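PDB 5L9G: periplasmic binding protein from Agrobacterium tumefaciens str. B6, which binds the opine mannopine in the periplasm and probably delivers it to an ABC transporter for uptake. Local coordinates for residues Ile125-Lys129 / Lys130-Asp134; Lys138-Ala141 / Asp142-Val146; Ile224-Gly227 / Gly228-Gln231; Glu304-Ala307 / Thr308-Ser311; Ala310-Pro313 / Glu314-Ala317. All blocks are in the same frame, centred on the assembly; numbering follows the deposited sequence.

Contact 1: Ile125-Lys129 / Lys130-Asp134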
loop_
_atom_site.group_PDB
_atom_site.type_symbol
_atom_site.label_atom_id
_atom_site.label_comp_id
_atom_site.label_asym_id
_atom_site.label_seq_id
_atom_site.Cartn_x
_atom_site.Cartn_y
_atom_site.Cartn_z
ATOM N N ILE A 125 5.909 8.891 -6.944
ATOM C CA ILE A 125 7.245 9.497 -7.012
ATOM C C ILE A 125 7.272 10.774 -6.190
ATOM O O ILE A 125 6.486 11.675 -6.451
ATOM C CB ILE A 125 7.598 9.835 -8.502
ATOM C CG1 ILE A 125 7.613 8.575 -9.369
ATOM C CG2 ILE A 125 8.942 10.626 -8.638
ATOM C CD1 ILE A 125 7.360 8.878 -10.888
ATOM N N ALA A 126 8.249 10.895 -5.299
ATOM C CA ALA A 126 8.492 12.121 -4.525
ATOM C C ALA A 126 9.955 12.479 -4.725
ATOM O O ALA A 126 10.791 11.579 -4.861
ATOM C CB ALA A 126 8.225 11.889 -3.036
ATOM N N TRP A 127 10.268 13.777 -4.740
ATOM C CA TRP A 127 11.650 14.200 -4.914
ATOM C C TRP A 127 12.030 15.306 -3.968
ATOM O O TRP A 127 11.176 16.068 -3.481
ATOM C CB TRP A 127 11.948 14.585 -6.367
ATOM C CG TRP A 127 11.390 15.922 -6.769
ATOM C CD1 TRP A 127 11.984 17.144 -6.622
ATOM C CD2 TRP A 127 10.085 16.172 -7.329
ATOM N NE1 TRP A 127 11.142 18.138 -7.087
ATOM C CE2 TRP A 127 9.981 17.565 -7.545
ATOM C CE3 TRP A 127 9.016 15.343 -7.722
ATOM C CZ2 TRP A 127 8.843 18.152 -8.131
ATOM C CZ3 TRP A 127 7.894 15.922 -8.306
ATOM C CH2 TRP A 127 7.807 17.309 -8.495
ATOM N N ASN A 128 13.339 15.405 -3.744
ATOM C CA ASN A 128 13.940 16.354 -2.846
ATOM C C ASN A 128 14.054 17.697 -3.553
ATOM O O ASN A 128 14.798 17.817 -4.544
ATOM C CB ASN A 128 15.338 15.827 -2.472
ATOM C CG ASN A 128 15.973 16.543 -1.329
ATOM O OD1 ASN A 128 15.738 17.736 -1.095
ATOM N ND2 ASN A 128 16.791 15.813 -0.584
ATOM N N LYS A 129 13.336 18.722 -3.031
ATOM C CA LYS A 129 13.402 20.070 -3.624
ATOM C C LYS A 129 14.761 20.773 -3.418
ATOM O O LYS A 129 15.135 21.649 -4.204
ATOM C CB LYS A 129 12.232 20.952 -3.145
ATOM C CG LYS A 129 10.870 20.437 -3.624
ATOM C CD LYS A 129 9.698 21.141 -2.921
ATOM C CE LYS A 129 9.516 22.568 -3.344
ATOM N NZ LYS A 129 8.606 23.278 -2.413
ATOM N N LYS A 130 15.531 20.365 -2.383
ATOM C CA LYS A 130 16.869 20.916 -2.199
ATOM C C LYS A 130 17.745 20.434 -3.388
ATOM O O LYS A 130 18.499 21.216 -3.957
ATOM C CB LYS A 130 17.480 20.474 -0.862
ATOM C CG LYS A 130 18.855 21.097 -0.618
ATOM C CD LYS A 130 19.662 20.353 0.438
ATOM C CE LYS A 130 21.160 20.504 0.228
ATOM N NZ LYS A 130 21.572 21.936 0.085
ATOM N N THR A 131 17.551 19.166 -3.816
ATOM C CA THR A 131 18.352 18.616 -4.915
ATOM C C THR A 131 17.981 19.168 -6.297
ATOM O O THR A 131 18.878 19.534 -7.046
ATOM C CB THR A 131 18.289 17.068 -4.896
ATOM O OG1 THR A 131 18.466 16.636 -3.546
ATOM C CG2 THR A 131 19.342 16.428 -5.830
ATOM N N TYR A 132 16.676 19.142 -6.648
ATOM C CA TYR A 132 16.150 19.441 -7.975
ATOM C C TYR A 132 15.285 20.677 -8.097
ATOM O O TYR A 132 14.907 21.022 -9.224
ATOM C CB TYR A 132 15.308 18.220 -8.453
ATOM C CG TYR A 132 16.057 16.909 -8.382
ATOM C CD1 TYR A 132 17.175 16.676 -9.182
ATOM C CD2 TYR A 132 15.641 15.894 -7.528
ATOM C CE1 TYR A 132 17.878 15.475 -9.112
ATOM C CE2 TYR A 132 16.342 14.696 -7.435
ATOM C CZ TYR A 132 17.452 14.484 -8.239
ATOM O OH TYR A 132 18.145 13.308 -8.163
ATOM N N GLY A 133 14.911 21.277 -6.969
ATOM C CA GLY A 133 13.976 22.406 -6.960
ATOM C C GLY A 133 12.627 21.922 -7.468
ATOM O O GLY A 133 12.237 20.773 -7.216
ATOM N N ASP A 134 11.935 22.762 -8.246
ATOM C CA ASP A 134 10.650 22.385 -8.829
ATOM C C ASP A 134 10.851 21.474 -10.051
ATOM O O ASP A 134 9.898 20.821 -10.477
ATOM C CB ASP A 134 9.844 23.640 -9.213
ATOM C CG ASP A 134 9.390 24.492 -8.043
ATOM O OD1 ASP A 134 9.272 23.954 -6.919
ATOM O OD2 ASP A 134 9.170 25.697 -8.245
#
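Asn128 caps the short helix 129-132 at the point where strand 115-128 of the solute-binding-protein fold runs out. With CG anti to the backbone N (chi1 -168°), its amide swings forward beside the first helical turn, and Asn128 OD1 accepts from Lys130 N at 2.9 Å; the donor is tilted from the carbonyl plane. Asn128 ND2 turns instead to Val220 O, just ahead of strand 222-226. Thr131 crosses the Asn128 side chain at about a right angle, Thr131 OG1 standing 3.3 Å from Asn128 CG while bonding to Asp221. On its other side, Thr131 CG2 sits 3.6 Å above the centre of one face of the Tyr132 ring, whose hydroxyl reaches Pro150 O. Asn128 O takes the Tyr132 N-H and a weak bond from Thr131 N. Gly133, the first residue past the helix, has positive phi; Gly133 N bonds to Lys129 O at 2.8 Å. Trp127 holds CG between its backbone N and carbonyl carbon (chi1 76°), which brings the indole back over the turn. Trp127 CD1 meets Tyr132 CB at 3.9 Å, and Trp127 NE1 donates to Gly133 O at 2.9 Å, the oxygen lying in the indole plane.

Contact 2: Lys138-Ala141 / Asp142-Val146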
loop_
_atom_site.group_PDB
_atom_site.type_symbol
_atom_site.label_atom_id
_atom_site.label_comp_id
_atom_site.label_asym_id
_atom_site.label_seq_id
_atom_site.Cartn_x
_atom_site.Cartn_y
_atom_site.Cartn_z
ATOM N N LYS A 138 9.081 13.807 -12.980
ATOM C CA LYS A 138 7.616 13.848 -12.973
ATOM C C LYS A 138 6.962 12.625 -13.642
ATOM O O LYS A 138 5.776 12.669 -13.966
ATOM C CB LYS A 138 7.135 15.173 -13.590
ATOM C CG LYS A 138 7.493 16.396 -12.725
ATOM C CD LYS A 138 7.233 17.706 -13.430
ATOM C CE LYS A 138 7.667 18.897 -12.605
ATOM N NZ LYS A 138 6.696 19.225 -11.529
ATOM N N SER A 139 7.745 11.551 -13.865
ATOM C CA SER A 139 7.321 10.311 -14.539
ATOM C C SER A 139 8.294 9.206 -14.166
ATOM O O SER A 139 9.385 9.498 -13.661
ATOM C CB SER A 139 7.349 10.495 -16.065
ATOM O OG SER A 139 8.672 10.445 -16.591
ATOM N N MET A 140 7.925 7.928 -14.422
ATOM C CA MET A 140 8.849 6.819 -14.130
ATOM C C MET A 140 10.070 6.851 -15.048
ATOM O O MET A 140 11.162 6.496 -14.603
ATOM C CB MET A 140 8.166 5.460 -14.252
ATOM C CG MET A 140 7.349 5.108 -13.070
ATOM S SD MET A 140 8.224 5.254 -11.482
ATOM C CE MET A 140 6.822 5.146 -10.428
ATOM N N ALA A 141 9.898 7.291 -16.311
ATOM C CA ALA A 141 11.035 7.436 -17.233
ATOM C C ALA A 141 12.055 8.390 -16.566
ATOM O O ALA A 141 13.234 8.048 -16.477
ATOM C CB ALA A 141 10.568 7.992 -18.586
ATOM N N ASP A 142 11.577 9.516 -16.000
ATOM C CA ASP A 142 12.417 10.506 -15.301
ATOM C C ASP A 142 13.079 9.892 -14.075
ATOM O O ASP A 142 14.268 10.108 -13.855
ATOM C CB ASP A 142 11.591 11.728 -14.861
ATOM C CG ASP A 142 11.164 12.711 -15.926
ATOM O OD1 ASP A 142 11.692 12.625 -17.060
ATOM O OD2 ASP A 142 10.368 13.634 -15.597
ATOM N N PHE A 143 12.305 9.132 -13.268
ATOM C CA PHE A 143 12.828 8.501 -12.053
ATOM C C PHE A 143 14.027 7.598 -12.400
ATOM O O PHE A 143 15.023 7.593 -11.676
ATOM C CB PHE A 143 11.732 7.671 -11.378
ATOM C CG PHE A 143 12.118 7.198 -9.996
ATOM C CD1 PHE A 143 12.776 5.980 -9.813
ATOM C CD2 PHE A 143 11.832 7.971 -8.878
ATOM C CE1 PHE A 143 13.145 5.547 -8.531
ATOM C CE2 PHE A 143 12.179 7.527 -7.593
ATOM C CZ PHE A 143 12.858 6.338 -7.432
ATOM N N PHE A 144 13.935 6.860 -13.518
ATOM C CA PHE A 144 14.981 5.905 -13.907
ATOM C C PHE A 144 16.102 6.557 -14.708
ATOM O O PHE A 144 17.086 5.892 -15.035
ATOM C CB PHE A 144 14.347 4.717 -14.677
ATOM C CG PHE A 144 13.677 3.679 -13.798
ATOM C CD1 PHE A 144 12.506 3.982 -13.095
ATOM C CD2 PHE A 144 14.179 2.385 -13.720
ATOM C CE1 PHE A 144 11.878 3.021 -12.292
ATOM C CE2 PHE A 144 13.538 1.418 -12.939
ATOM C CZ PHE A 144 12.403 1.746 -12.210
ATOM N N ASP A 145 15.966 7.853 -15.008
ATOM C CA ASP A 145 16.942 8.581 -15.831
ATOM C C ASP A 145 18.025 9.223 -14.964
ATOM O O ASP A 145 17.909 10.391 -14.581
ATOM C CB ASP A 145 16.243 9.609 -16.729
ATOM C CG ASP A 145 17.127 10.148 -17.850
ATOM O OD1 ASP A 145 18.377 10.059 -17.724
ATOM O OD2 ASP A 145 16.573 10.690 -18.832
ATOM N N VAL A 146 19.100 8.467 -14.711
ATOM C CA VAL A 146 20.220 8.883 -13.851
ATOM C C VAL A 146 21.081 9.964 -14.529
ATOM O O VAL A 146 21.732 10.754 -13.839
ATOM C CB VAL A 146 21.030 7.660 -13.344
ATOM C CG1 VAL A 146 22.175 8.080 -12.420
ATOM C CG2 VAL A 146 20.114 6.677 -12.613
#
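Asp142 reaches back past the start of its own helix, and Asp142 OD2 accepts from Lys138 N at 2.9 Å, one residue before the N-cap. The bond is almost straight (174°) and uses the anti lone pair of OD2, the one directed away from the other carboxylate oxygen. A second bond runs the other way: Ser139, the N-cap residue of helix 140-144, receives the Asp142 N-H on OG at 3.1 Å. Its hydroxyl stands between the backbone N and the carbonyl carbon (chi1 77°), facing into the first turn. The hydroxyl and carboxylate lie close, with Ser139 OG 3.4 Å from Asp142 CG. Behind the cap, Phe143 N bonds to Ser139 O and Phe144 N to Met140 O, the first i to i+4 bonds of the helix. Phe144 CD1 comes 3.2 Å from Met140 O, which lies near the ring plane at its edge. Phe143 turns its ring away from the turn, CG anti to the backbone N (chi1 -170°), toward strand 222-226. Met140 SD lies 5.3 Å from the centroid of the Phe143 ring, an oblique Met-aromatic contact, and the same sulfur is 4.4 Å from Phe144 CE1. Ala165 and Leu168 of helix 162-169 also touch Met140, while Leu197 of helix 184-197 touches both phenylalanines. Thus the polar side of this short helix closes its N-terminus and the apolar side joins neighbouring helices and strand; the Asp142 carboxylate is probably favoured there by the positive end of the helix dipole.

Contact 3: Ile224-Gly227 / Gly228-Gln231. With MO0 (mannopine), chain C.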
loop_
_atom_site.group_PDB
_atom_site.type_symbol
_atom_site.label_atom_id
_atom_site.label_comp_id
_atom_site.label_asym_id
_atom_site.label_seq_id
_atom_site.Cartn_x
_atom_site.Cartn_y
_atom_site.Cartn_z
ATOM N N ILE A 224 10.245 6.217 -4.456
ATOM C CA ILE A 224 8.923 5.704 -4.772
ATOM C C ILE A 224 8.399 5.149 -3.454
ATOM O O ILE A 224 8.958 4.185 -2.909
ATOM C CB ILE A 224 8.872 4.644 -5.895
ATOM C CG1 ILE A 224 9.426 5.206 -7.227
ATOM C CG2 ILE A 224 7.405 4.165 -6.060
ATOM C CD1 ILE A 224 9.791 4.123 -8.260
ATOM N N THR A 225 7.344 5.773 -2.928
ATOM C CA THR A 225 6.719 5.303 -1.680
ATOM C C THR A 225 5.228 5.722 -1.672
ATOM O O THR A 225 4.705 6.234 -2.667
ATOM C CB THR A 225 7.545 5.709 -0.412
ATOM O OG1 THR A 225 7.048 5.016 0.746
ATOM C CG2 THR A 225 7.549 7.226 -0.167
ATOM N N TRP A 226 4.567 5.487 -0.547
ATOM C CA TRP A 226 3.132 5.698 -0.387
ATOM C C TRP A 226 2.794 7.160 -0.074
ATOM O O TRP A 226 3.460 7.795 0.740
ATOM C CB TRP A 226 2.593 4.680 0.643
ATOM C CG TRP A 226 2.993 3.268 0.253
ATOM C CD1 TRP A 226 2.772 2.665 -0.954
ATOM C CD2 TRP A 226 3.615 2.280 1.090
ATOM N NE1 TRP A 226 3.260 1.371 -0.939
ATOM C CE2 TRP A 226 3.749 1.096 0.319
ATOM C CE3 TRP A 226 4.087 2.279 2.419
ATOM C CZ2 TRP A 226 4.363 -0.056 0.813
ATOM C CZ3 TRP A 226 4.609 1.101 2.944
ATOM C CH2 TRP A 226 4.751 -0.050 2.146
ATOM N N GLY A 227 1.778 7.675 -0.772
ATOM C CA GLY A 227 1.348 9.074 -0.708
ATOM C C GLY A 227 1.133 9.639 0.686
ATOM O O GLY A 227 1.483 10.790 0.955
ATOM N N GLY A 228 0.509 8.839 1.557
ATOM C CA GLY A 228 0.242 9.278 2.934
ATOM C C GLY A 228 1.523 9.502 3.721
ATOM O O GLY A 228 1.650 10.498 4.440
ATOM N N ARG A 229 2.500 8.613 3.529
ATOM C CA ARG A 229 3.816 8.731 4.182
ATOM C C ARG A 229 4.524 9.993 3.692
ATOM O O ARG A 229 5.098 10.739 4.497
ATOM C CB ARG A 229 4.682 7.488 3.899
ATOM C CG ARG A 229 4.003 6.143 4.230
ATOM C CD ARG A 229 3.577 5.992 5.708
ATOM N NE ARG A 229 3.056 4.640 5.950
ATOM C CZ ARG A 229 3.170 3.984 7.103
ATOM N NH1 ARG A 229 3.763 4.559 8.151
ATOM N NH2 ARG A 229 2.704 2.745 7.216
ATOM N N VAL A 230 4.432 10.253 2.371
ATOM C CA VAL A 230 5.083 11.438 1.766
ATOM C C VAL A 230 4.441 12.719 2.291
ATOM O O VAL A 230 5.159 13.618 2.720
ATOM C CB VAL A 230 5.073 11.387 0.220
ATOM C CG1 VAL A 230 5.668 12.676 -0.377
ATOM C CG2 VAL A 230 5.842 10.170 -0.292
ATOM N N GLN A 231 3.105 12.821 2.202
ATOM C CA GLN A 231 2.405 14.019 2.664
ATOM C C GLN A 231 2.678 14.291 4.162
ATOM O O GLN A 231 2.897 15.445 4.545
ATOM C CB GLN A 231 0.894 13.952 2.339
ATOM C CG GLN A 231 0.175 15.284 2.696
ATOM C CD GLN A 231 0.714 16.503 1.947
ATOM O OE1 GLN A 231 1.163 17.497 2.526
ATOM N NE2 GLN A 231 0.724 16.447 0.641
HETATM O OAB MO0 C . 0.173 -6.954 2.532
HETATM C CAF MO0 C . 1.205 -6.719 3.450
HETATM C CAG MO0 C . 1.846 -5.352 3.294
HETATM O OAC MO0 C . 2.881 -5.417 2.375
HETATM C CAH MO0 C . 0.872 -4.228 3.039
HETATM O OAM MO0 C . -0.106 -4.171 4.010
HETATM C CAI MO0 C . 1.501 -2.851 2.822
HETATM O OAD MO0 C . 2.199 -2.434 3.955
HETATM C CAJ MO0 C . 0.501 -1.836 2.344
HETATM O OAE MO0 C . -0.066 -2.277 1.143
HETATM C CAK MO0 C . 1.050 -0.407 2.217
HETATM N N MO0 C . 0.149 0.514 2.921
HETATM C CA MO0 C . 0.465 1.939 2.658
HETATM C C MO0 C . 1.192 2.535 3.840
HETATM O O MO0 C . 1.557 1.791 4.774
HETATM C CB MO0 C . -0.749 2.762 2.297
HETATM C CG MO0 C . -1.605 3.105 3.498
HETATM C CD MO0 C . -3.008 3.455 3.143
HETATM O OE1 MO0 C . -3.349 4.813 3.093
HETATM N NE2 MO0 C . -3.889 2.614 2.904
HETATM O OXT MO0 C . 1.500 3.768 3.874
#
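The Trp226 indole is layered between Thr225 and mannopine in the binding pocket of this periplasmic solute-binding protein, where strand 222-226 passes directly into helix 227-235. Thr225 OG1 lies 4.1 Å above one face, toward its rim; mannopine CAK lies 3.5 Å above the opposite face, also toward the rim, with mannopine CA over that same indole face. Arg229 CG comes to the indole edge, near its plane. Trp205, Trp156 and Tyr121 pack edge-to-face with the indole and build an aromatic surround. The ligand carboxylate carbon lies over the rim of the face that carries CAK, mannopine C 3.2 Å from Trp226 CE3. One helical turn on, the Arg229 guanidinium meets that carboxylate edge-on, with mannopine C in its plane. Arg229 NE donates to mannopine OXT at 2.7 Å and Arg229 NH2 to mannopine O at 2.9 Å, a bidentate grip with nearly straight bonds. A bend at chi2 (-59°) directs the arginine chain along the tryptophan to the ligand. Arg229 NH2 also bonds to Gly29 O, which helps fix the rotation of the guanidinium. Trp226 is the N-cap residue, and Trp226 O receives Val230 N, while Gly227 O receives Gln231 N. These bonds start the helix directly after the strand and set Arg229 one turn beyond Trp226, beside the same carboxylate. Facing away from the ligand, Val230 approaches Leu124 and Ala126 of strand 115-128. There, packing is tight: Thr225 CG2 and Val230 CG2 are 3.4 Å apart.

Contact 4: Glu304-Ala307 / Thr308-Ser311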
loop_
_atom_site.group_PDB
_atom_site.type_symbol
_atom_site.label_atom_id
_atom_site.label_comp_id
_atom_site.label_asym_id
_atom_site.label_seq_id
_atom_site.Cartn_x
_atom_site.Cartn_y
_atom_site.Cartn_z
ATOM N N GLU A 304 -9.821 20.639 -1.567
ATOM C CA GLU A 304 -8.420 20.669 -1.126
ATOM C C GLU A 304 -8.067 19.306 -0.500
ATOM O O GLU A 304 -6.990 18.772 -0.777
ATOM C CB GLU A 304 -8.224 21.808 -0.111
ATOM C CG GLU A 304 -6.786 22.177 0.183
ATOM C CD GLU A 304 -6.634 23.176 1.314
ATOM O OE1 GLU A 304 -5.524 23.232 1.889
ATOM O OE2 GLU A 304 -7.612 23.894 1.634
ATOM N N LYS A 305 -8.991 18.753 0.329
ATOM C CA LYS A 305 -8.859 17.444 0.986
ATOM C C LYS A 305 -8.859 16.318 -0.064
ATOM O O LYS A 305 -8.022 15.416 0.011
ATOM C CB LYS A 305 -9.992 17.222 2.007
ATOM C CG LYS A 305 -9.689 16.133 3.028
ATOM C CD LYS A 305 -9.165 16.734 4.320
ATOM C CE LYS A 305 -8.387 15.735 5.122
ATOM N NZ LYS A 305 -8.367 16.082 6.566
ATOM N N MET A 306 -9.769 16.399 -1.053
ATOM C CA MET A 306 -9.880 15.427 -2.147
ATOM C C MET A 306 -8.599 15.366 -3.007
ATOM O O MET A 306 -8.201 14.279 -3.420
ATOM C CB MET A 306 -11.098 15.728 -3.027
ATOM C CG MET A 306 -12.436 15.525 -2.322
ATOM S SD MET A 306 -13.001 13.798 -2.289
ATOM C CE MET A 306 -14.718 14.029 -1.837
ATOM N N ALA A 307 -7.934 16.517 -3.232
ATOM C CA ALA A 307 -6.716 16.631 -4.044
ATOM C C ALA A 307 -5.563 15.729 -3.589
ATOM O O ALA A 307 -4.752 15.316 -4.417
ATOM C CB ALA A 307 -6.258 18.082 -4.104
ATOM N N THR A 308 -5.501 15.415 -2.287
ATOM C CA THR A 308 -4.477 14.542 -1.705
ATOM C C THR A 308 -4.903 13.062 -1.792
ATOM O O THR A 308 -4.093 12.174 -1.507
ATOM C CB THR A 308 -4.236 14.932 -0.231
ATOM O OG1 THR A 308 -5.456 14.754 0.508
ATOM C CG2 THR A 308 -3.724 16.363 -0.074
ATOM N N MET A 309 -6.190 12.807 -2.111
ATOM C CA MET A 309 -6.744 11.449 -2.172
ATOM C C MET A 309 -6.406 10.727 -3.450
ATOM O O MET A 309 -6.657 11.236 -4.554
ATOM C CB MET A 309 -8.261 11.435 -1.912
ATOM C CG MET A 309 -8.608 11.835 -0.506
ATOM S SD MET A 309 -10.360 11.664 -0.181
ATOM C CE MET A 309 -10.388 12.046 1.539
ATOM N N ALA A 310 -5.874 9.508 -3.295
ATOM C CA ALA A 310 -5.490 8.636 -4.394
ATOM C C ALA A 310 -6.627 8.404 -5.384
ATOM O O ALA A 310 -6.383 8.271 -6.589
ATOM C CB ALA A 310 -5.055 7.295 -3.850
ATOM N N SER A 311 -7.859 8.327 -4.861
ATOM C CA SER A 311 -9.054 8.012 -5.637
ATOM C C SER A 311 -9.807 9.234 -6.178
ATOM O O SER A 311 -10.845 9.052 -6.802
ATOM C CB SER A 311 -9.984 7.106 -4.828
ATOM O OG SER A 311 -10.317 7.726 -3.599
#
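Thr308 turns its side chain back onto the last turn of helix 303-307, where Thr308 OG1 donates to Lys305 O at 2.7 Å. Its hydroxyl stands between the backbone N and carbonyl carbon (chi1 61°), which brings it over the turn; the donor is tilted 21° from the carbonyl plane. Thr308 N adds a weak bond to the same Lys305 O, so one carbonyl is gripped twice by one residue. Met309 N then bonds to Met306 O at 2.8 Å. The two methionines meet through sulfur: Met306 SD and Met309 SD are 4.0 Å apart. Met306 bends at chi2 (-82°), whereas Met309 stays extended beyond CG, its CB resting 3.2 Å from Met306 O. Farther out, Tyr296 of helix 294-299 and Tyr301 touch both methionines, and Pro283 and Ala289 touch Met309. Lys305 carries its ammonium away to Asn284 O. The arrangement is a helix C-terminus closed by i to i+3 bonds and a threonine hydroxyl, at the exit from helix 303-307 into the loop leading to helix 313-316.

Contact 5: Ala310-Pro313 / Glu314-Ala317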
loop_
_atom_site.group_PDB
_atom_site.type_symbol
_atom_site.label_atom_id
_atom_site.label_comp_id
_atom_site.label_asym_id
_atom_site.label_seq_id
_atom_site.Cartn_x
_atom_site.Cartn_y
_atom_site.Cartn_z
ATOM N N ALA A 310 -5.874 9.508 -3.295
ATOM C CA ALA A 310 -5.490 8.636 -4.394
ATOM C C ALA A 310 -6.627 8.404 -5.384
ATOM O O ALA A 310 -6.383 8.271 -6.589
ATOM C CB ALA A 310 -5.055 7.295 -3.850
ATOM N N SER A 311 -7.859 8.327 -4.861
ATOM C CA SER A 311 -9.054 8.012 -5.637
ATOM C C SER A 311 -9.807 9.234 -6.178
ATOM O O SER A 311 -10.845 9.052 -6.802
ATOM C CB SER A 311 -9.984 7.106 -4.828
ATOM O OG SER A 311 -10.317 7.726 -3.599
ATOM N N ALA A 312 -9.272 10.463 -6.005
ATOM C CA ALA A 312 -9.922 11.657 -6.542
ATOM C C ALA A 312 -9.848 11.587 -8.078
ATOM O O ALA A 312 -8.835 11.106 -8.609
ATOM C CB ALA A 312 -9.246 12.918 -6.029
ATOM N N PRO A 313 -10.936 11.957 -8.802
ATOM C CA PRO A 313 -10.923 11.813 -10.276
ATOM C C PRO A 313 -9.681 12.369 -10.977
ATOM O O PRO A 313 -9.102 11.685 -11.822
ATOM C CB PRO A 313 -12.211 12.523 -10.718
ATOM C CG PRO A 313 -13.118 12.412 -9.540
ATOM C CD PRO A 313 -12.234 12.472 -8.315
ATOM N N GLU A 314 -9.238 13.582 -10.600
ATOM C CA GLU A 314 -8.065 14.204 -11.232
ATOM C C GLU A 314 -6.785 13.419 -11.004
ATOM O O GLU A 314 -5.929 13.393 -11.894
ATOM C CB GLU A 314 -7.910 15.670 -10.836
ATOM C CG GLU A 314 -8.804 16.563 -11.679
ATOM C CD GLU A 314 -8.390 18.016 -11.789
ATOM O OE1 GLU A 314 -7.373 18.313 -12.461
ATOM O OE2 GLU A 314 -9.155 18.872 -11.289
ATOM N N ASN A 315 -6.696 12.696 -9.861
ATOM C CA ASN A 315 -5.524 11.879 -9.557
ATOM C C ASN A 315 -5.598 10.533 -10.252
ATOM O O ASN A 315 -4.598 10.066 -10.797
ATOM C CB ASN A 315 -5.331 11.739 -8.039
ATOM C CG ASN A 315 -5.105 13.088 -7.375
ATOM O OD1 ASN A 315 -4.639 14.063 -7.986
ATOM N ND2 ASN A 315 -5.446 13.188 -6.120
ATOM N N VAL A 316 -6.782 9.916 -10.270
ATOM C CA VAL A 316 -6.968 8.630 -10.962
ATOM C C VAL A 316 -6.586 8.724 -12.444
ATOM O O VAL A 316 -5.968 7.795 -12.975
ATOM C CB VAL A 316 -8.398 8.047 -10.746
ATOM C CG1 VAL A 316 -8.604 6.766 -11.552
ATOM C CG2 VAL A 316 -8.641 7.776 -9.269
ATOM N N ALA A 317 -6.915 9.865 -13.098
ATOM C CA ALA A 317 -6.646 10.094 -14.522
ATOM C C ALA A 317 -5.181 9.891 -14.929
ATOM O O ALA A 317 -4.928 9.527 -16.076
ATOM C CB ALA A 317 -7.111 11.482 -14.932
#
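The backbone bonds centre on Ala312 O, which collects two donors from the first turn of helix 313-316. Val316 N reaches it at 2.9 Å in a nearly straight bond (169°), while Asn315 N adds a weak bond. One residue on, Pro313 O accepts Ala317 N at 3.1 Å. Van der Waals contacts with backbone oxygens fall mostly to a methyl of Val316. CG1 is anti to the backbone N (chi1 176°), which sets CG2, beside that N, against the carbonyls of the preceding loop: Val316 CG2 is 3.4 Å from Ala312 O and 3.5 Å from Ala310 O. Asn315 CB rests on the first of these oxygens too, 3.6 Å from Ala312 O. The apolar packing is on Leu249 of strand 240-256, which touches both Val316 and Ala310. The motif is a helix N-terminus, with Ala312 at the N-cap position and Pro313 as the first helical residue, a place where proline, lacking an N-H, costs no helical bond. Side-chain polar contacts run back along the chain. Asn315 holds CG beside its backbone N (chi1 -61°), and Asn315 ND2 passes 3.8 Å from Ala312 CB on its way to Met309 O and Ala307 O, both of which it bonds. Gln319 NE2 bonds to both Ala310 O, in the loop, and Asn315 O, in the helix.

Contacts 1, 2 and 3 form one connected patch. Ile125 of contact 1 packs on contact 2, with Ile125 CG1 3.7 Å from Met140 CE, and Ala126 CB lies 3.8 Å from Val230 CG1 of contact 3. Ile224 joins contact 3 to contact 2, Ile224 CG1 being 3.6 Å from Phe143 CE2. Contacts 4 and 5 share Ala310 and Ser311, and their centres are 7 Å apart. Contact 3 alone grips mannopine directly; the side chains of Met309 and Ala310 stand about 9 and 8 Å from the ligand. Contacts 3 and 4 do not touch, their nearest atoms being about 5 Å apart.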